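Local coordinates for protein japanin (Rhipicephalus appendiculatus, PDB 4BOE) that binds cholesterol in its lipocalin barrel and modulates host immunity by blocking the differentiation of dendritic cells from monocytes, at residues 114-119 / 132-137; 121-126 / 144-149; 93-98 / 103-108. One frame throughout, in Å; residues are numbered along the deposited sequence. Where two conformers were deposited one is given.

Contact 1 (114-119 / 132-137); sequences CSLWVT and RTFYTI. With NAG (2-acetamido-2-deoxy-beta-D-glucopyranose), chain B; CLR (cholesterol), chain C.
R132 O, two residues before F134, which packs against C114 and L116, takes two bonds from T136. One comes from T136 OG1 (2.8 Å from R132 O) and the other from T136 N (2.9 Å from R132 O). The hydroxyl folds back on its own helix and sits well above the carbonyl plane. F134 CG lies opposite the backbone N, chi1 166°, which carries the ring from the helix to the strand. In one of its two conformers C114 SG meets the ring edge at 3.4 Å from F134 CE1, a sulfur-aromatic contact near the ring plane; in the other the contact may differ. The same sulfur forms a disulfide with C138, just after the helix, so strand and helix end are also joined covalently. L116 comes to the ring obliquely, with CB 4.0 Å from F134 CD1, and its CD2 methyl lies near CG and CB of F134. These three are buried. The setting is a lipocalin barrel: strand 114-118 is part of its wall, and helix 128-137 packs on the outside through F134. S115 and W117 point the other way, into the cholesterol pocket. W117 NE1 donates to S115 OG (2.9 Å, 151° at the hydrogen), which helps to fix the indole. Cholesterol C26 lies over the centre of one indole face, 3.6 Å from W117 CE2. Cholesterol C15 is 3.7 Å from S115 OG. Outside, NAG near the glycosylated N131 covers one face of the Y135 ring, with Y135 CD1 3.4 Å from NAG O5.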
loop_
_atom_site.group_PDB
_atom_site.type_symbol
_atom_site.label_atom_id
_atom_site.label_comp_id
_atom_site.label_asym_id
_atom_site.label_seq_id
_atom_site.Cartn_x
_atom_site.Cartn_y
_atom_site.Cartn_z
ATOM N N CYS A 114 6.095 6.237 6.247
ATOM C CA CYS A 114 4.833 6.361 5.520
ATOM C C CYS A 114 4.794 5.570 4.228
ATOM O O CYS A 114 5.809 5.233 3.660
ATOM C CB CYS A 114 4.517 7.837 5.254
ATOM S SG CYS A 114 4.939 8.391 3.576
ATOM N N SER A 115 3.565 5.348 3.743
ATOM C CA SER A 115 3.260 4.682 2.475
ATOM C C SER A 115 2.017 5.362 1.870
ATOM O O SER A 115 1.044 5.648 2.583
ATOM C CB SER A 115 3.109 3.168 2.587
ATOM O OG SER A 115 2.044 2.733 3.397
ATOM N N LEU A 116 2.107 5.683 0.574
ATOM C CA LEU A 116 1.056 6.313 -0.195
ATOM C C LEU A 116 0.559 5.290 -1.196
ATOM O O LEU A 116 1.359 4.692 -1.895
ATOM C CB LEU A 116 1.595 7.562 -0.915
ATOM C CG LEU A 116 0.634 8.238 -1.901
ATOM C CD1 LEU A 116 -0.537 8.828 -1.199
ATOM C CD2 LEU A 116 1.363 9.254 -2.730
ATOM N N TRP A 117 -0.759 5.088 -1.235
ATOM C CA TRP A 117 -1.444 4.134 -2.088
ATOM C C TRP A 117 -2.451 4.862 -2.911
ATOM O O TRP A 117 -3.136 5.733 -2.408
ATOM C CB TRP A 117 -2.168 3.089 -1.218
ATOM C CG TRP A 117 -1.257 2.382 -0.279
ATOM C CD1 TRP A 117 -0.884 2.794 0.967
ATOM C CD2 TRP A 117 -0.563 1.147 -0.522
ATOM N NE1 TRP A 117 0.061 1.942 1.479
ATOM C CE2 TRP A 117 0.245 0.897 0.607
ATOM C CE3 TRP A 117 -0.564 0.211 -1.574
ATOM C CZ2 TRP A 117 1.039 -0.244 0.718
ATOM C CZ3 TRP A 117 0.302 -0.885 -1.504
ATOM C CH2 TRP A 117 1.088 -1.104 -0.365
ATOM N N VAL A 118 -2.526 4.532 -4.184
ATOM C CA VAL A 118 -3.472 5.125 -5.100
ATOM C C VAL A 118 -4.190 4.031 -5.877
ATOM O O VAL A 118 -3.642 2.955 -6.082
ATOM C CB VAL A 118 -2.807 6.147 -6.069
ATOM C CG1 VAL A 118 -2.210 7.335 -5.320
ATOM C CG2 VAL A 118 -1.777 5.501 -6.994
ATOM N N THR A 119 -5.361 4.348 -6.415
ATOM C CA THR A 119 -6.020 3.422 -7.345
ATOM C C THR A 119 -5.545 3.701 -8.777
ATOM O O THR A 119 -4.737 4.614 -9.015
ATOM C CB THR A 119 -7.541 3.561 -7.261
ATOM O OG1 THR A 119 -7.840 4.853 -7.712
ATOM C CG2 THR A 119 -8.085 3.332 -5.864
ATOM N N ARG A 132 1.800 16.901 -2.627
ATOM C CA ARG A 132 2.202 17.890 -1.639
ATOM C C ARG A 132 2.031 17.342 -0.207
ATOM O O ARG A 132 2.972 17.402 0.582
ATOM C CB ARG A 132 1.432 19.220 -1.860
ATOM C CG ARG A 132 1.763 20.276 -0.819
ATOM C CD ARG A 132 1.117 21.592 -1.158
ATOM N NE ARG A 132 1.427 22.606 -0.159
ATOM C CZ ARG A 132 2.602 23.224 -0.018
ATOM N NH1 ARG A 132 3.617 22.944 -0.829
ATOM N NH2 ARG A 132 2.768 24.127 0.935
ATOM N N THR A 133 0.904 16.722 0.099
ATOM C CA THR A 133 0.692 16.101 1.417
ATOM C C THR A 133 1.706 15.028 1.714
ATOM O O THR A 133 2.229 14.954 2.823
ATOM C CB THR A 133 -0.723 15.500 1.494
ATOM O OG1 THR A 133 -1.657 16.528 1.216
ATOM C CG2 THR A 133 -1.037 14.899 2.844
ATOM N N PHE A 134 1.952 14.169 0.747
ATOM C CA PHE A 134 2.937 13.098 0.909
ATOM C C PHE A 134 4.331 13.669 1.231
ATOM O O PHE A 134 4.963 13.229 2.193
ATOM C CB PHE A 134 2.941 12.195 -0.348
ATOM C CG PHE A 134 4.109 11.264 -0.457
ATOM C CD1 PHE A 134 4.243 10.188 0.409
ATOM C CD2 PHE A 134 5.046 11.418 -1.466
ATOM C CE1 PHE A 134 5.312 9.316 0.287
ATOM C CE2 PHE A 134 6.133 10.555 -1.563
ATOM C CZ PHE A 134 6.279 9.541 -0.659
ATOM N N TYR A 135 4.781 14.662 0.464
ATOM C CA TYR A 135 6.092 15.280 0.699
ATOM C C TYR A 135 6.160 16.103 2.000
ATOM O O TYR A 135 7.225 16.236 2.580
ATOM C CB TYR A 135 6.554 16.108 -0.508
ATOM C CG TYR A 135 7.264 15.273 -1.535
ATOM C CD1 TYR A 135 6.560 14.604 -2.520
ATOM C CD2 TYR A 135 8.637 15.072 -1.467
ATOM C CE1 TYR A 135 7.199 13.784 -3.437
ATOM C CE2 TYR A 135 9.301 14.288 -2.408
ATOM C CZ TYR A 135 8.572 13.624 -3.380
ATOM O OH TYR A 135 9.198 12.824 -4.301
ATOM N N THR A 136 5.041 16.586 2.487
ATOM C CA THR A 136 4.992 17.294 3.759
ATOM C C THR A 136 5.151 16.355 4.968
ATOM O O THR A 136 5.965 16.585 5.846
ATOM C CB THR A 136 3.667 18.066 3.840
ATOM O OG1 THR A 136 3.667 19.007 2.782
ATOM C CG2 THR A 136 3.467 18.778 5.172
ATOM N N ILE A 137 4.343 15.329 5.011
ATOM C CA ILE A 137 4.195 14.430 6.155
ATOM C C ILE A 137 5.187 13.307 6.298
ATOM O O ILE A 137 5.404 12.824 7.413
ATOM C CB ILE A 137 2.735 13.801 6.027
ATOM C CG1 ILE A 137 1.637 14.850 6.188
ATOM C CG2 ILE A 137 2.484 12.617 6.944
ATOM C CD1 ILE A 137 1.699 15.709 7.444
HETATM C C1 NAG B . 5.770 16.163 -5.983
HETATM C C2 NAG B . 6.127 16.630 -7.395
HETATM C C3 NAG B . 7.649 16.606 -7.524
HETATM C C4 NAG B . 8.279 17.466 -6.434
HETATM C C5 NAG B . 7.820 16.967 -5.067
HETATM C C6 NAG B . 8.329 17.789 -3.911
HETATM C C7 NAG B . 4.302 16.010 -8.953
HETATM C C8 NAG B . 3.708 14.877 -9.734
HETATM N N2 NAG B . 5.511 15.770 -8.395
HETATM O O3 NAG B . 7.998 17.086 -8.815
HETATM O O4 NAG B . 9.703 17.408 -6.504
HETATM O O5 NAG B . 6.385 16.987 -4.999
HETATM O O6 NAG B . 8.228 19.186 -4.173
HETATM O O7 NAG B . 3.698 17.071 -8.790
HETATM C C1 CLR C . 7.329 -2.917 -0.302
HETATM C C2 CLR C . 8.719 -2.697 -0.895
HETATM C C3 CLR C . 9.056 -1.224 -0.987
HETATM C C4 CLR C . 8.941 -0.571 0.375
HETATM C C5 CLR C . 7.615 -0.845 1.052
HETATM C C6 CLR C . 6.912 0.153 1.573
HETATM C C7 CLR C . 5.592 0.010 2.262
HETATM C C8 CLR C . 5.297 -1.430 2.665
HETATM C C9 CLR C . 5.649 -2.377 1.495
HETATM C C10 CLR C . 7.159 -2.305 1.098
HETATM C C11 CLR C . 5.159 -3.814 1.752
HETATM C C12 CLR C . 3.693 -3.895 2.176
HETATM C C13 CLR C . 3.376 -3.014 3.397
HETATM C C14 CLR C . 3.823 -1.583 3.031
HETATM C C15 CLR C . 3.232 -0.724 4.155
HETATM C C16 CLR C . 1.862 -1.363 4.386
HETATM C C17 CLR C . 1.879 -2.735 3.668
HETATM C C18 CLR C . 4.082 -3.561 4.655
HETATM C C19 CLR C . 8.064 -3.064 2.094
HETATM C C20 CLR C . 1.026 -3.793 4.394
HETATM C C21 CLR C . 1.016 -5.151 3.677
HETATM C C22 CLR C . -0.410 -3.286 4.618
HETATM C C23 CLR C . -1.120 -2.649 3.398
HETATM C C24 CLR C . -2.517 -2.212 3.725
HETATM C C25 CLR C . -3.309 -1.372 2.747
HETATM C C26 CLR C . -2.708 -0.896 1.448
HETATM C C27 CLR C . -4.781 -1.682 2.640
HETATM O O1 CLR C . 10.411 -1.089 -1.435
#

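Contact 2 (121-126 / 144-149); sequences KYVDRI and VPFDER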
loop_
_atom_site.group_PDB
_atom_site.type_symbol
_atom_site.label_atom_id
_atom_site.label_comp_id
_atom_site.label_asym_id
_atom_site.label_seq_id
_atom_site.Cartn_x
_atom_site.Cartn_y
_atom_site.Cartn_z
ATOM N N LYS A 121 -6.855 5.223 -11.148
ATOM C CA LYS A 121 -7.148 6.585 -11.554
ATOM C C LYS A 121 -5.910 7.501 -11.525
ATOM O O LYS A 121 -5.812 8.402 -12.357
ATOM C CB LYS A 121 -8.248 7.136 -10.644
ATOM C CG LYS A 121 -8.716 8.525 -10.964
ATOM C CD LYS A 121 -9.763 8.928 -9.979
ATOM C CE LYS A 121 -10.325 10.288 -10.307
ATOM N NZ LYS A 121 -11.530 10.597 -9.510
ATOM N N TYR A 122 -4.989 7.302 -10.560
ATOM C CA TYR A 122 -3.836 8.170 -10.423
ATOM C C TYR A 122 -2.483 7.532 -10.677
ATOM O O TYR A 122 -1.491 8.185 -10.379
ATOM C CB TYR A 122 -3.851 8.762 -9.002
ATOM C CG TYR A 122 -5.118 9.486 -8.600
ATOM C CD1 TYR A 122 -5.703 10.431 -9.446
ATOM C CD2 TYR A 122 -5.587 9.422 -7.293
ATOM C CE1 TYR A 122 -6.816 11.173 -9.047
ATOM C CE2 TYR A 122 -6.664 10.202 -6.865
ATOM C CZ TYR A 122 -7.295 11.054 -7.755
ATOM O OH TYR A 122 -8.389 11.796 -7.360
ATOM N N VAL A 123 -2.391 6.298 -11.201
ATOM C CA VAL A 123 -1.076 5.637 -11.339
ATOM C C VAL A 123 -0.085 6.386 -12.255
ATOM O O VAL A 123 1.119 6.399 -11.975
ATOM C CB VAL A 123 -1.136 4.130 -11.728
ATOM C CG1 VAL A 123 -1.736 3.299 -10.608
ATOM C CG2 VAL A 123 -1.842 3.883 -13.052
ATOM N N ASP A 124 -0.563 6.994 -13.323
ATOM C CA ASP A 124 0.345 7.719 -14.237
ATOM C C ASP A 124 0.460 9.218 -13.887
ATOM O O ASP A 124 1.199 9.928 -14.556
ATOM C CB ASP A 124 -0.121 7.547 -15.702
ATOM C CG ASP A 124 -1.558 7.992 -15.972
ATOM O OD1 ASP A 124 -2.348 8.086 -14.997
ATOM O OD2 ASP A 124 -1.891 8.257 -17.155
ATOM N N ARG A 125 -0.332 9.717 -12.925
ATOM C CA ARG A 125 -0.315 11.127 -12.567
ATOM C C ARG A 125 -0.934 11.354 -11.213
ATOM O O ARG A 125 -2.154 11.436 -11.075
ATOM C CB ARG A 125 -0.989 12.038 -13.631
ATOM C CG ARG A 125 -2.050 11.406 -14.548
ATOM C CD ARG A 125 -3.316 10.877 -13.880
ATOM N NE ARG A 125 -4.237 10.360 -14.906
ATOM C CZ ARG A 125 -5.571 10.310 -14.824
ATOM N NH1 ARG A 125 -6.200 10.745 -13.732
ATOM N NH2 ARG A 125 -6.286 9.816 -15.829
ATOM N N ILE A 126 -0.073 11.511 -10.221
ATOM C CA ILE A 126 -0.491 11.772 -8.849
ATOM C C ILE A 126 -1.002 13.211 -8.813
ATOM O O ILE A 126 -0.274 14.087 -9.242
ATOM C CB ILE A 126 0.710 11.580 -7.860
ATOM C CG1 ILE A 126 1.353 10.142 -7.968
ATOM C CG2 ILE A 126 0.285 11.874 -6.415
ATOM C CD1 ILE A 126 0.498 9.007 -7.525
ATOM N N VAL A 144 7.443 6.173 -6.226
ATOM C CA VAL A 144 7.585 4.929 -6.976
ATOM C C VAL A 144 7.268 5.362 -8.431
ATOM O O VAL A 144 6.133 5.722 -8.699
ATOM C CB VAL A 144 6.648 3.790 -6.478
ATOM C CG1 VAL A 144 6.773 2.542 -7.373
ATOM C CG2 VAL A 144 6.949 3.432 -5.018
ATOM N N PRO A 145 8.251 5.371 -9.346
ATOM C CA PRO A 145 7.962 5.792 -10.728
ATOM C C PRO A 145 7.035 4.838 -11.475
ATOM O O PRO A 145 7.031 3.644 -11.213
ATOM C CB PRO A 145 9.335 5.842 -11.388
ATOM C CG PRO A 145 10.165 4.850 -10.634
ATOM C CD PRO A 145 9.575 4.715 -9.246
ATOM N N PHE A 146 6.231 5.383 -12.375
ATOM C CA PHE A 146 5.335 4.591 -13.219
ATOM C C PHE A 146 6.097 3.633 -14.117
ATOM O O PHE A 146 7.115 4.002 -14.699
ATOM C CB PHE A 146 4.433 5.488 -14.065
ATOM C CG PHE A 146 3.477 4.717 -14.949
ATOM C CD1 PHE A 146 2.315 4.172 -14.431
ATOM C CD2 PHE A 146 3.733 4.555 -16.303
ATOM C CE1 PHE A 146 1.438 3.455 -15.244
ATOM C CE2 PHE A 146 2.842 3.857 -17.118
ATOM C CZ PHE A 146 1.701 3.311 -16.585
ATOM N N ASP A 147 5.613 2.389 -14.205
ATOM C CA ASP A 147 6.226 1.370 -15.054
ATOM C C ASP A 147 5.119 0.543 -15.720
ATOM O O ASP A 147 4.362 -0.145 -15.032
ATOM C CB ASP A 147 7.178 0.501 -14.226
ATOM C CG ASP A 147 8.127 -0.344 -15.058
ATOM O OD1 ASP A 147 7.792 -0.645 -16.223
ATOM O OD2 ASP A 147 9.189 -0.732 -14.531
ATOM N N GLU A 148 5.003 0.658 -17.069
ATOM C CA GLU A 148 4.020 -0.064 -17.918
ATOM C C GLU A 148 4.038 -1.571 -17.668
ATOM O O GLU A 148 3.016 -2.228 -17.760
ATOM C CB GLU A 148 4.363 0.128 -19.421
ATOM C CG GLU A 148 4.114 1.512 -19.999
ATOM C CD GLU A 148 4.788 1.793 -21.341
ATOM O OE1 GLU A 148 5.287 0.836 -21.980
ATOM O OE2 GLU A 148 4.815 2.978 -21.751
ATOM N N ARG A 149 5.209 -2.110 -17.391
ATOM C CA ARG A 149 5.420 -3.540 -17.176
ATOM C C ARG A 149 4.763 -4.112 -15.912
ATOM O O ARG A 149 4.625 -5.331 -15.807
ATOM C CB ARG A 149 6.937 -3.831 -17.181
ATOM C CG ARG A 149 7.618 -3.496 -18.527
ATOM C CD ARG A 149 9.122 -3.649 -18.486
ATOM N NE ARG A 149 9.733 -2.675 -17.575
ATOM C CZ ARG A 149 10.938 -2.795 -17.012
ATOM N NH1 ARG A 149 11.708 -3.850 -17.277
ATOM N NH2 ARG A 149 11.382 -1.864 -16.177
#
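V123 is the first residue of 121-126 to meet F146. Its backbone O lies 3.5 Å from F146 CD1, and its CG2 methyl is 4.0 Å from F146 CE1. F146 CG is trans to the backbone N (chi1 -180°), which swings the ring toward 121-126. V123 also packs on Y13 of strand 12-18 and on Y151 of the C-terminal tail. D124 follows and lays its CB over one face of the same ring, 4.4 Å from F146 CD1. Its carboxylate turns away, and D124 OD1 forms a salt bridge with R125 NE (3.0 Å). R125 N closes the turn on Y122 O (3.2 Å). I126 leaves the turn and packs on A15 and N131. D147 holds the chain just after F146. R149 grips the D147 carboxylate side-on, with NE on OD1 and NH2 on OD2, and both bonds use syn lone pairs. D147 OD1 takes R149 N as well, from above the carboxylate plane. The disulfide of C150 with C28 follows directly. The contact sets the type I beta turn against F146, just before the Asx turn at D147, where the loops after strand 141-143 and before helix 128-137 meet at the surface of the lipocalin fold.

Contact 3 (93-98 / 103-108); sequences FIRTYD and LLSDLK
R95 starts with CG beside its own backbone N (chi1 -55°) and then bends at both chi2 and chi3, which curls the chain back over S105. S105 OG also lies beside its own backbone N, with chi1 -75°, and faces the arginine. R95 NH1 donates to S105 OG at 2.8 Å. The bond is nearly straight, 166° at the hydrogen, and the oxygen lies in the guanidinium plane, at its edge. The methylene R95 CD packs close to the same hydroxyl, 3.2 Å from S105 OG. Further back, R95 CB and CG rest on the L103 side chain. The backbones are joined as antiparallel strands. F93 and S105 form a hydrogen-bonded pair, with F93 N to S105 O at 2.9 Å and S105 N to F93 O at 2.8 Å. Next, R95 N binds L103 O (2.9 Å), and L103 N binds T96 O (3.0 Å). R95 and T96 therefore both stand opposite L103, and R95 has helix-like backbone angles. This is consistent with a classic beta bulge at R95-T96. I94 and L104 are a non-hydrogen-bonded pair on the other face from F93 and S105. Their side chains lie side by side and point the same way, with I94 CG1 4.0 Å from L104 CD2. Both also touch L74 of strand 73-78, and L104 comes close to cholesterol. Past the strand, L107 folds its CD1 methyl against the F93 backbone and CB. The two strands, 91-98 and 101-106, form a beta hairpin of the lipocalin barrel, with I94 and L104 on its inner side and R95 and S105 bonded on its outer side.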
loop_
_atom_site.group_PDB
_atom_site.type_symbol
_atom_site.label_atom_id
_atom_site.label_comp_id
_atom_site.label_asym_id
_atom_site.label_seq_id
_atom_site.Cartn_x
_atom_site.Cartn_y
_atom_site.Cartn_z
ATOM N N PHE A 93 -1.467 4.175 11.195
ATOM C CA PHE A 93 -2.174 5.421 11.404
ATOM C C PHE A 93 -2.645 5.908 10.031
ATOM O O PHE A 93 -1.849 5.937 9.091
ATOM C CB PHE A 93 -1.212 6.412 12.047
ATOM C CG PHE A 93 -1.739 7.802 12.251
ATOM C CD1 PHE A 93 -3.065 8.019 12.554
ATOM C CD2 PHE A 93 -0.895 8.888 12.209
ATOM C CE1 PHE A 93 -3.545 9.303 12.765
ATOM C CE2 PHE A 93 -1.380 10.170 12.409
ATOM C CZ PHE A 93 -2.700 10.369 12.686
ATOM N N ILE A 94 -3.924 6.247 9.908
ATOM C CA ILE A 94 -4.507 6.764 8.666
ATOM C C ILE A 94 -4.351 8.284 8.713
ATOM O O ILE A 94 -5.013 8.955 9.512
ATOM C CB ILE A 94 -6.002 6.363 8.506
ATOM C CG1 ILE A 94 -6.129 4.827 8.466
ATOM C CG2 ILE A 94 -6.578 7.004 7.220
ATOM C CD1 ILE A 94 -7.513 4.304 8.833
ATOM N N ARG A 95 -3.485 8.829 7.856
ATOM C CA ARG A 95 -3.250 10.264 7.844
ATOM C C ARG A 95 -4.404 10.910 7.149
ATOM O O ARG A 95 -5.067 11.770 7.719
ATOM C CB ARG A 95 -1.912 10.633 7.160
ATOM C CG ARG A 95 -0.713 9.946 7.720
ATOM C CD ARG A 95 -0.632 10.047 9.210
ATOM N NE ARG A 95 -0.347 11.401 9.690
ATOM C CZ ARG A 95 0.843 11.866 10.063
ATOM N NH1 ARG A 95 1.923 11.112 9.955
ATOM N NH2 ARG A 95 0.965 13.111 10.516
ATOM N N THR A 96 -4.655 10.477 5.940
ATOM C CA THR A 96 -5.795 10.944 5.177
ATOM C C THR A 96 -6.130 9.968 4.055
ATOM O O THR A 96 -5.383 9.036 3.751
ATOM C CB THR A 96 -5.592 12.404 4.691
ATOM O OG1 THR A 96 -6.831 12.825 4.135
ATOM C CG2 THR A 96 -4.494 12.536 3.666
ATOM N N TYR A 97 -7.285 10.173 3.481
ATOM C CA TYR A 97 -7.753 9.332 2.391
ATOM C C TYR A 97 -8.841 10.042 1.624
ATOM O O TYR A 97 -9.402 11.016 2.086
ATOM C CB TYR A 97 -8.238 7.946 2.914
ATOM C CG TYR A 97 -9.575 7.936 3.640
ATOM C CD1 TYR A 97 -10.764 7.821 2.943
ATOM C CD2 TYR A 97 -9.645 8.073 5.024
ATOM C CE1 TYR A 97 -11.987 7.834 3.596
ATOM C CE2 TYR A 97 -10.864 8.054 5.687
ATOM C CZ TYR A 97 -12.035 7.971 4.963
ATOM O OH TYR A 97 -13.276 7.943 5.563
ATOM N N ASP A 98 -9.142 9.519 0.471
ATOM C CA ASP A 98 -10.239 9.909 -0.402
ATOM C C ASP A 98 -10.663 8.608 -1.136
ATOM O O ASP A 98 -10.179 7.527 -0.789
ATOM C CB ASP A 98 -9.783 11.006 -1.373
ATOM C CG ASP A 98 -10.886 11.893 -1.941
ATOM O OD1 ASP A 98 -12.044 11.421 -2.044
ATOM O OD2 ASP A 98 -10.590 13.040 -2.314
ATOM N N LEU A 103 -3.117 7.392 2.636
ATOM C CA LEU A 103 -1.790 7.710 3.164
ATOM C C LEU A 103 -1.708 7.155 4.592
ATOM O O LEU A 103 -2.456 7.598 5.460
ATOM C CB LEU A 103 -1.554 9.234 3.139
ATOM C CG LEU A 103 -0.208 9.731 3.634
ATOM C CD1 LEU A 103 0.931 9.173 2.798
ATOM C CD2 LEU A 103 -0.169 11.256 3.597
ATOM N N LEU A 104 -0.817 6.171 4.805
ATOM C CA LEU A 104 -0.611 5.481 6.070
ATOM C C LEU A 104 0.714 5.810 6.706
ATOM O O LEU A 104 1.679 6.025 5.995
ATOM C CB LEU A 104 -0.644 3.955 5.845
ATOM C CG LEU A 104 -1.883 3.354 5.275
ATOM C CD1 LEU A 104 -1.680 1.821 5.081
ATOM C CD2 LEU A 104 -3.090 3.661 6.154
ATOM N N SER A 105 0.777 5.795 8.038
ATOM C CA SER A 105 2.020 6.052 8.794
ATOM C C SER A 105 2.211 4.949 9.812
ATOM O O SER A 105 1.241 4.412 10.322
ATOM C CB SER A 105 1.988 7.381 9.577
ATOM O OG SER A 105 2.149 8.538 8.784
ATOM N N ASP A 106 3.451 4.735 10.210
ATOM C CA ASP A 106 3.772 3.808 11.288
ATOM C C ASP A 106 3.328 4.366 12.662
ATOM O O ASP A 106 3.434 5.562 12.910
ATOM C CB ASP A 106 5.289 3.531 11.339
ATOM C CG ASP A 106 5.577 2.269 12.112
ATOM O OD1 ASP A 106 5.251 1.186 11.602
ATOM O OD2 ASP A 106 5.973 2.374 13.289
ATOM N N LEU A 107 2.893 3.486 13.564
ATOM C CA LEU A 107 2.433 3.859 14.913
ATOM C C LEU A 107 3.538 4.082 15.931
ATOM O O LEU A 107 3.466 5.056 16.662
ATOM C CB LEU A 107 1.488 2.784 15.486
ATOM C CG LEU A 107 0.093 3.251 15.846
ATOM C CD1 LEU A 107 -0.731 3.429 14.609
ATOM C CD2 LEU A 107 -0.577 2.257 16.794
ATOM N N LYS A 108 4.504 3.163 16.032
ATOM C CA LYS A 108 5.518 3.159 17.097
ATOM C C LYS A 108 6.826 3.933 16.833
ATOM O O LYS A 108 7.586 4.141 17.788
ATOM C CB LYS A 108 5.859 1.706 17.479
ATOM C CG LYS A 108 4.667 0.941 18.069
ATOM C CD LYS A 108 5.008 -0.519 18.360
ATOM C CE LYS A 108 3.853 -1.285 18.972
ATOM N NZ LYS A 108 2.862 -1.730 17.954
#

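Overall arrangement
Along the chain, contact 3 comes first. It closes the short hairpin loop between strands 91-98 and 101-106. Strand 114-118 follows as the next neighbour in the barrel sheet, and S115 O probably accepts a hydrogen bond from L104 N, joining contact 3 to contact 1. Contact 1 closes the loop that brings helix 128-137 back over this strand. The first segment of contact 2 lies within that loop and its second lies beyond the helix, so contacts 1 and 2 cross. They touch where V118 packs on V123 and I126. Contact 2 ties the C-terminal tail to the loop before the helix and does not touch contact 3.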